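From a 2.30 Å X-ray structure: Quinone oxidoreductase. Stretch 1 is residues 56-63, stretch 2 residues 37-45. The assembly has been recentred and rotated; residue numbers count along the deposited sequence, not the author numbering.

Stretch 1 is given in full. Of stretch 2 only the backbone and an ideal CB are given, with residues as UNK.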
ATOM      1  N   PRO A  56      -9.629 -22.696   6.258  1.00 26.15           N
ATOM      2  CA  PRO A  56     -10.100 -21.892   5.127  1.00 25.43           C
ATOM      3  C   PRO A  56     -10.366 -20.445   5.531  1.00 25.66           C
ATOM      4  O   PRO A  56     -10.649 -20.158   6.694  1.00 25.38           O
ATOM      5  CB  PRO A  56     -11.371 -22.617   4.696  1.00 25.43           C
ATOM      6  CG  PRO A  56     -11.908 -23.129   5.990  1.00 27.08           C
ATOM      7  CD  PRO A  56     -10.668 -23.644   6.702  1.00 25.57           C
ATOM      8  N   PHE A  57     -10.245 -19.531   4.572  1.00 24.68           N
ATOM      9  CA  PHE A  57     -10.510 -18.125   4.844  1.00 24.34           C
ATOM     10  C   PHE A  57     -10.818 -17.352   3.574  1.00 23.13           C
ATOM     11  O   PHE A  57     -10.422 -17.742   2.476  1.00 24.36           O
ATOM     12  CB  PHE A  57      -9.337 -17.466   5.597  1.00 22.73           C
ATOM     13  CG  PHE A  57      -8.068 -17.332   4.790  1.00 22.64           C
ATOM     14  CD1 PHE A  57      -6.989 -18.178   5.025  1.00 23.65           C
ATOM     15  CD2 PHE A  57      -7.936 -16.325   3.831  1.00 23.33           C
ATOM     16  CE1 PHE A  57      -5.794 -18.023   4.322  1.00 22.49           C
ATOM     17  CE2 PHE A  57      -6.752 -16.158   3.123  1.00 21.72           C
ATOM     18  CZ  PHE A  57      -5.674 -17.010   3.370  1.00 23.90           C
ATOM     19  N   ILE A  58     -11.539 -16.255   3.739  1.00 23.90           N
ATOM     20  CA  ILE A  58     -11.924 -15.396   2.632  1.00 22.74           C
ATOM     21  C   ILE A  58     -10.843 -14.340   2.441  1.00 23.16           C
ATOM     22  O   ILE A  58     -10.629 -13.510   3.320  1.00 23.71           O
ATOM     23  CB  ILE A  58     -13.256 -14.691   2.946  1.00 21.42           C
ATOM     24  CG1 ILE A  58     -14.344 -15.741   3.185  1.00 21.63           C
ATOM     25  CG2 ILE A  58     -13.634 -13.734   1.819  1.00 19.71           C
ATOM     26  CD1 ILE A  58     -15.625 -15.167   3.765  1.00 22.61           C
ATOM     27  N   PRO A  59     -10.134 -14.368   1.300  1.00 22.94           N
ATOM     28  CA  PRO A  59      -9.082 -13.375   1.049  1.00 22.38           C
ATOM     29  C   PRO A  59      -9.687 -11.974   1.002  1.00 23.96           C
ATOM     30  O   PRO A  59     -10.911 -11.826   0.960  1.00 22.95           O
ATOM     31  CB  PRO A  59      -8.521 -13.805  -0.303  1.00 21.88           C
ATOM     32  CG  PRO A  59      -8.731 -15.279  -0.306  1.00 22.56           C
ATOM     33  CD  PRO A  59     -10.132 -15.405   0.255  1.00 22.98           C
ATOM     34  N   GLY A  60      -8.837 -10.950   1.006  1.00 24.72           N
ATOM     35  CA  GLY A  60      -9.328  -9.579   0.963  1.00 26.61           C
ATOM     36  C   GLY A  60      -9.255  -8.897   2.318  1.00 27.82           C
ATOM     37  O   GLY A  60      -9.905  -9.329   3.271  1.00 28.33           O
HETATM   38  N   MSE A  61      -8.477  -7.823   2.405  1.00 27.01           N
HETATM   39  CA  MSE A  61      -8.306  -7.102   3.662  1.00 28.96           C
HETATM   40  C   MSE A  61      -8.632  -5.623   3.556  1.00 27.40           C
HETATM   41  O   MSE A  61      -8.847  -4.962   4.567  1.00 27.31           O
HETATM   42  CB  MSE A  61      -6.863  -7.221   4.149  1.00 33.09           C
HETATM   43  CG  MSE A  61      -6.330  -8.636   4.258  1.00 40.74           C
HETATM   44 SE   MSE A  61      -4.541  -8.632   5.000  1.00 50.05          SE
HETATM   45  CE  MSE A  61      -3.761  -7.290   3.831  1.00 43.23           C
ATOM     46  N   GLU A  62      -8.644  -5.105   2.333  1.00 26.27           N
ATOM     47  CA  GLU A  62      -8.913  -3.691   2.097  1.00 25.91           C
ATOM     48  C   GLU A  62     -10.281  -3.571   1.443  1.00 24.42           C
ATOM     49  O   GLU A  62     -10.432  -3.790   0.244  1.00 24.81           O
ATOM     50  CB  GLU A  62      -7.822  -3.123   1.197  1.00 25.30           C
ATOM     51  CG  GLU A  62      -7.743  -1.620   1.179  1.00 28.84           C
ATOM     52  CD  GLU A  62      -6.419  -1.136   0.618  1.00 28.71           C
ATOM     53  OE1 GLU A  62      -5.698  -1.956   0.006  1.00 29.03           O
ATOM     54  OE2 GLU A  62      -6.105   0.061   0.785  1.00 29.05           O
ATOM     55  N   VAL A  63     -11.271  -3.204   2.247  1.00 22.48           N
ATOM     56  CA  VAL A  63     -12.642  -3.119   1.785  1.00 23.47           C
ATOM     57  C   VAL A  63     -13.273  -1.732   1.779  1.00 23.69           C
ATOM     58  O   VAL A  63     -12.885  -0.847   2.542  1.00 24.58           O
ATOM     59  CB  VAL A  63     -13.520  -4.073   2.642  1.00 24.24           C
ATOM     60  CG1 VAL A  63     -14.985  -3.742   2.496  1.00 27.90           C
ATOM     61  CG2 VAL A  63     -13.276  -5.504   2.210  1.00 25.79           C
ATOM     62  N   UNK A  37      -6.694  -5.152  -3.711  1.00 19.56           N
ATOM     63  CA  UNK A  37      -5.783  -6.261  -3.471  1.00 20.35           C
ATOM     64  C   UNK A  37      -4.360  -5.775  -3.247  1.00 21.09           C
ATOM     65  O   UNK A  37      -3.942  -4.748  -3.794  1.00 21.16           O
ATOM     66  CB  UNK A  37      -5.823  -7.243  -4.644  1.00 20.35           C
ATOM     67  N   UNK A  38      -3.619  -6.524  -2.437  1.00 18.53           N
ATOM     68  CA  UNK A  38      -2.243  -6.175  -2.105  1.00 21.71           C
ATOM     69  C   UNK A  38      -1.328  -7.374  -2.315  1.00 21.84           C
ATOM     70  O   UNK A  38      -1.773  -8.519  -2.271  1.00 20.84           O
ATOM     71  CB  UNK A  38      -2.146  -5.676  -0.662  1.00 21.71           C
ATOM     72  N   UNK A  39      -0.044  -7.117  -2.533  1.00 22.84           N
ATOM     73  CA  UNK A  39       0.890  -8.215  -2.718  1.00 23.96           C
ATOM     74  C   UNK A  39       0.769  -9.097  -1.477  1.00 24.64           C
ATOM     75  O   UNK A  39       0.880 -10.326  -1.549  1.00 23.98           O
ATOM     76  CB  UNK A  39       2.322  -7.718  -2.929  1.00 23.96           C
ATOM     77  N   UNK A  40       0.507  -8.454  -0.342  1.00 24.20           N
ATOM     78  CA  UNK A  40       0.352  -9.153   0.925  1.00 24.23           C
ATOM     79  C   UNK A  40      -0.713 -10.243   0.822  1.00 24.80           C
ATOM     80  O   UNK A  40      -0.585 -11.303   1.437  1.00 24.37           O
ATOM     81  CB  UNK A  40      -0.007  -8.165   2.036  1.00 24.23           C
ATOM     82  N   UNK A  41      -1.771  -9.976   0.057  1.00 25.45           N
ATOM     83  CA  UNK A  41      -2.840 -10.952  -0.119  1.00 25.25           C
ATOM     84  C   UNK A  41      -2.286 -12.160  -0.867  1.00 24.97           C
ATOM     85  O   UNK A  41      -2.638 -13.299  -0.573  1.00 25.36           O
ATOM     86  CB  UNK A  41      -4.026 -10.342  -0.868  1.00 25.25           C
ATOM     87  N   UNK A  42      -1.416 -11.908  -1.835  1.00 24.16           N
ATOM     88  CA  UNK A  42      -0.824 -12.995  -2.598  1.00 24.86           C
ATOM     89  C   UNK A  42       0.067 -13.856  -1.707  1.00 25.09           C
ATOM     90  O   UNK A  42       0.037 -15.079  -1.798  1.00 24.27           O
ATOM     91  CB  UNK A  42      -0.023 -12.444  -3.779  1.00 24.86           C
ATOM     92  N   UNK A  43       0.849 -13.216  -0.840  1.00 25.32           N
ATOM     93  CA  UNK A  43       1.740 -13.950   0.056  1.00 26.82           C
ATOM     94  C   UNK A  43       0.971 -14.754   1.095  1.00 26.57           C
ATOM     95  O   UNK A  43       1.408 -15.826   1.514  1.00 26.04           O
ATOM     96  CB  UNK A  43       2.696 -12.982   0.756  1.00 26.82           C
ATOM     97  N   UNK A  44      -0.174 -14.236   1.513  1.00 27.18           N
ATOM     98  CA  UNK A  44      -0.980 -14.921   2.510  1.00 28.39           C
ATOM     99  C   UNK A  44      -1.599 -16.201   1.968  1.00 26.20           C
ATOM    100  O   UNK A  44      -1.870 -17.126   2.728  1.00 24.48           O
ATOM    101  CB  UNK A  44      -2.080 -13.990   3.023  1.00 28.39           C
ATOM    102  N   UNK A  45      -1.832 -16.249   0.658  1.00 25.67           N
ATOM    103  CA  UNK A  45      -2.398 -17.445   0.031  1.00 26.09           C
ATOM    104  C   UNK A  45      -1.349 -18.544  -0.005  1.00 26.14           C
ATOM    105  O   UNK A  45      -1.673 -19.728  -0.107  1.00 27.26           O
ATOM    106  CB  UNK A  45      -2.903 -17.139  -1.380  1.00 26.09           C
TER

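Position 37 has extended backbone angles (phi/psi -97/149), and its CA-to-CB bond points away from stretch 1, with nothing of that stretch within 5.5 Å of the ideal CB. Little is dictated here, although a long side chain could bend back toward Gly60. The residue is Leu37, whose end does come nearer while making no close contact.

Position 38, also extended, directly precedes the helix, a place where Asn, Asp, Ser or Thr is common. Its CB points toward stretch 1, 5.2 Å from Glu62 OE1 and 5.0 Å from Met61 CE. A carboxylate acceptor favours a donor of modest length. Asn38 supplies one: ND2 donates a weak hydrogen bond to Glu62 OE1 (3.3 Å). Its side chain makes no capping bond, but its backbone O accepts from the N of position 41, opening the helix.

Position 39 begins the helix out of reach of stretch 1, with nothing of it within 5.5 Å of the ideal CB, so many residues would serve; it is Phe39.

Position 40 points toward stretch 1, with the ideal CB 4.3 Å from Met61 CE. A small apolar side chain can touch that methyl without displacing it. Ala40 does so, CB lying 4.2 Å from Met61 CE.

At position 41 the helical backbone directs CB toward the loop, 5.2 Å from Gly60 N. The amides of Gly60 and Met61 are donors, so an acceptor such as Asp, Asn or Glu would suit. Asp41 meets them through water: OD1 accepts from water 2 (2.7 Å), which accepts from Gly60 N (2.9 Å from its O), and OD2 accepts from water 1 (2.7 Å), which accepts from Met61 N (2.6 Å from its O). OD2 also accepts from Asn38 N (2.7 Å), so one carboxylate ties the start of the helix to the loop.

Positions 42 and 43 lie out of reach of stretch 1, leaving the choice open to many helix-compatible residues; they are His42 and Leu43.

Position 44, one turn beyond 40, again points toward stretch 1. Its ideal CB is 4.7 Å from Phe57 CZ, and the selenium of Met61 lies beyond, so a long, flexible apolar side chain such as Met or Leu fits. Met44, a selenomethionine, brings its SE to 3.8 Å from Met61 SE and its CE to 4.3 Å from Phe57 CE2. Its backbone O sits at the edge of the phenyl ring, 3.9 Å from Phe57 CZ.

Position 45 points sideways, with no stretch 1 atom near its CB, so a long polar residue is tolerated. Arg45 makes its guanidinium hydrogen bonds elsewhere in the structure.

Stretch 2, residues 37-45: LNFADHLMR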
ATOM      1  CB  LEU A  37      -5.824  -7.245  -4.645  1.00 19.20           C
ATOM      2  CG  LEU A  37      -7.191  -7.893  -4.906  1.00 20.10           C
ATOM      3  CD1 LEU A  37      -7.045  -8.960  -5.986  1.00 20.40           C
ATOM      4  CD2 LEU A  37      -7.726  -8.519  -3.627  1.00 19.66           C
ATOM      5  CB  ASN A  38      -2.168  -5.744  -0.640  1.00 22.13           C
ATOM      6  CG  ASN A  38      -3.103  -4.601  -0.324  1.00 25.47           C
ATOM      7  OD1 ASN A  38      -2.805  -3.443  -0.619  1.00 26.64           O
ATOM      8  ND2 ASN A  38      -4.257  -4.923   0.263  1.00 23.42           N
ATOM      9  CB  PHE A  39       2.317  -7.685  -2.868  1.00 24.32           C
ATOM     10  CG  PHE A  39       3.318  -8.746  -3.239  1.00 26.56           C
ATOM     11  CD1 PHE A  39       4.273  -9.173  -2.323  1.00 26.82           C
ATOM     12  CD2 PHE A  39       3.280  -9.344  -4.499  1.00 27.29           C
ATOM     13  CE1 PHE A  39       5.182 -10.185  -2.655  1.00 28.60           C
ATOM     14  CE2 PHE A  39       4.178 -10.356  -4.844  1.00 28.66           C
ATOM     15  CZ  PHE A  39       5.132 -10.778  -3.919  1.00 27.92           C
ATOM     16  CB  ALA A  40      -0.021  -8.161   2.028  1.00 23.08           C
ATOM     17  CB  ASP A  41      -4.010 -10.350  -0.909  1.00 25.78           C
ATOM     18  CG  ASP A  41      -4.736  -9.255  -0.141  1.00 25.68           C
ATOM     19  OD1 ASP A  41      -5.182  -9.515   0.998  1.00 28.20           O
ATOM     20  OD2 ASP A  41      -4.868  -8.138  -0.679  1.00 25.76           O
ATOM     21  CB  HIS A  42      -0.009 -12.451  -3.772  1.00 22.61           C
ATOM     22  CG  HIS A  42       0.847 -13.483  -4.439  1.00 25.21           C
ATOM     23  ND1 HIS A  42       2.183 -13.653  -4.136  1.00 24.97           N
ATOM     24  CD2 HIS A  42       0.554 -14.412  -5.381  1.00 25.29           C
ATOM     25  CE1 HIS A  42       2.676 -14.638  -4.866  1.00 25.45           C
ATOM     26  NE2 HIS A  42       1.708 -15.116  -5.628  1.00 25.26           N
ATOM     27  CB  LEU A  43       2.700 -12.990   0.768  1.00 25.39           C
ATOM     28  CG  LEU A  43       3.721 -12.300  -0.139  1.00 26.86           C
ATOM     29  CD1 LEU A  43       4.627 -11.403   0.691  1.00 26.27           C
ATOM     30  CD2 LEU A  43       4.543 -13.358  -0.874  1.00 26.10           C
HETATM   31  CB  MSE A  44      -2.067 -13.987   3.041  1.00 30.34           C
HETATM   32  CG  MSE A  44      -1.798 -13.523   4.456  1.00 41.34           C
HETATM   33 SE   MSE A  44      -2.879 -12.010   4.966  1.00 52.87          SE
HETATM   34  CE  MSE A  44      -4.634 -12.837   4.828  1.00 47.94           C
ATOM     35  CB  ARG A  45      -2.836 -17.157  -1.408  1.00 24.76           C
ATOM     36  CG  ARG A  45      -4.111 -16.387  -1.530  1.00 24.96           C
ATOM     37  CD  ARG A  45      -4.477 -16.178  -2.991  1.00 27.63           C
ATOM     38  NE  ARG A  45      -4.668 -17.435  -3.716  1.00 23.02           N
ATOM     39  CZ  ARG A  45      -5.283 -17.515  -4.891  1.00 23.82           C
ATOM     40  NH1 ARG A  45      -5.756 -16.413  -5.454  1.00 23.38           N
ATOM     41  NH2 ARG A  45      -5.424 -18.686  -5.505  1.00 23.52           N
TER
HETATM   42  O   HOH W   1      -7.105  -6.994   0.316  1.00 31.48           O
HETATM   43  O   HOH W   2      -6.240 -11.681   2.196  1.00 35.50           O
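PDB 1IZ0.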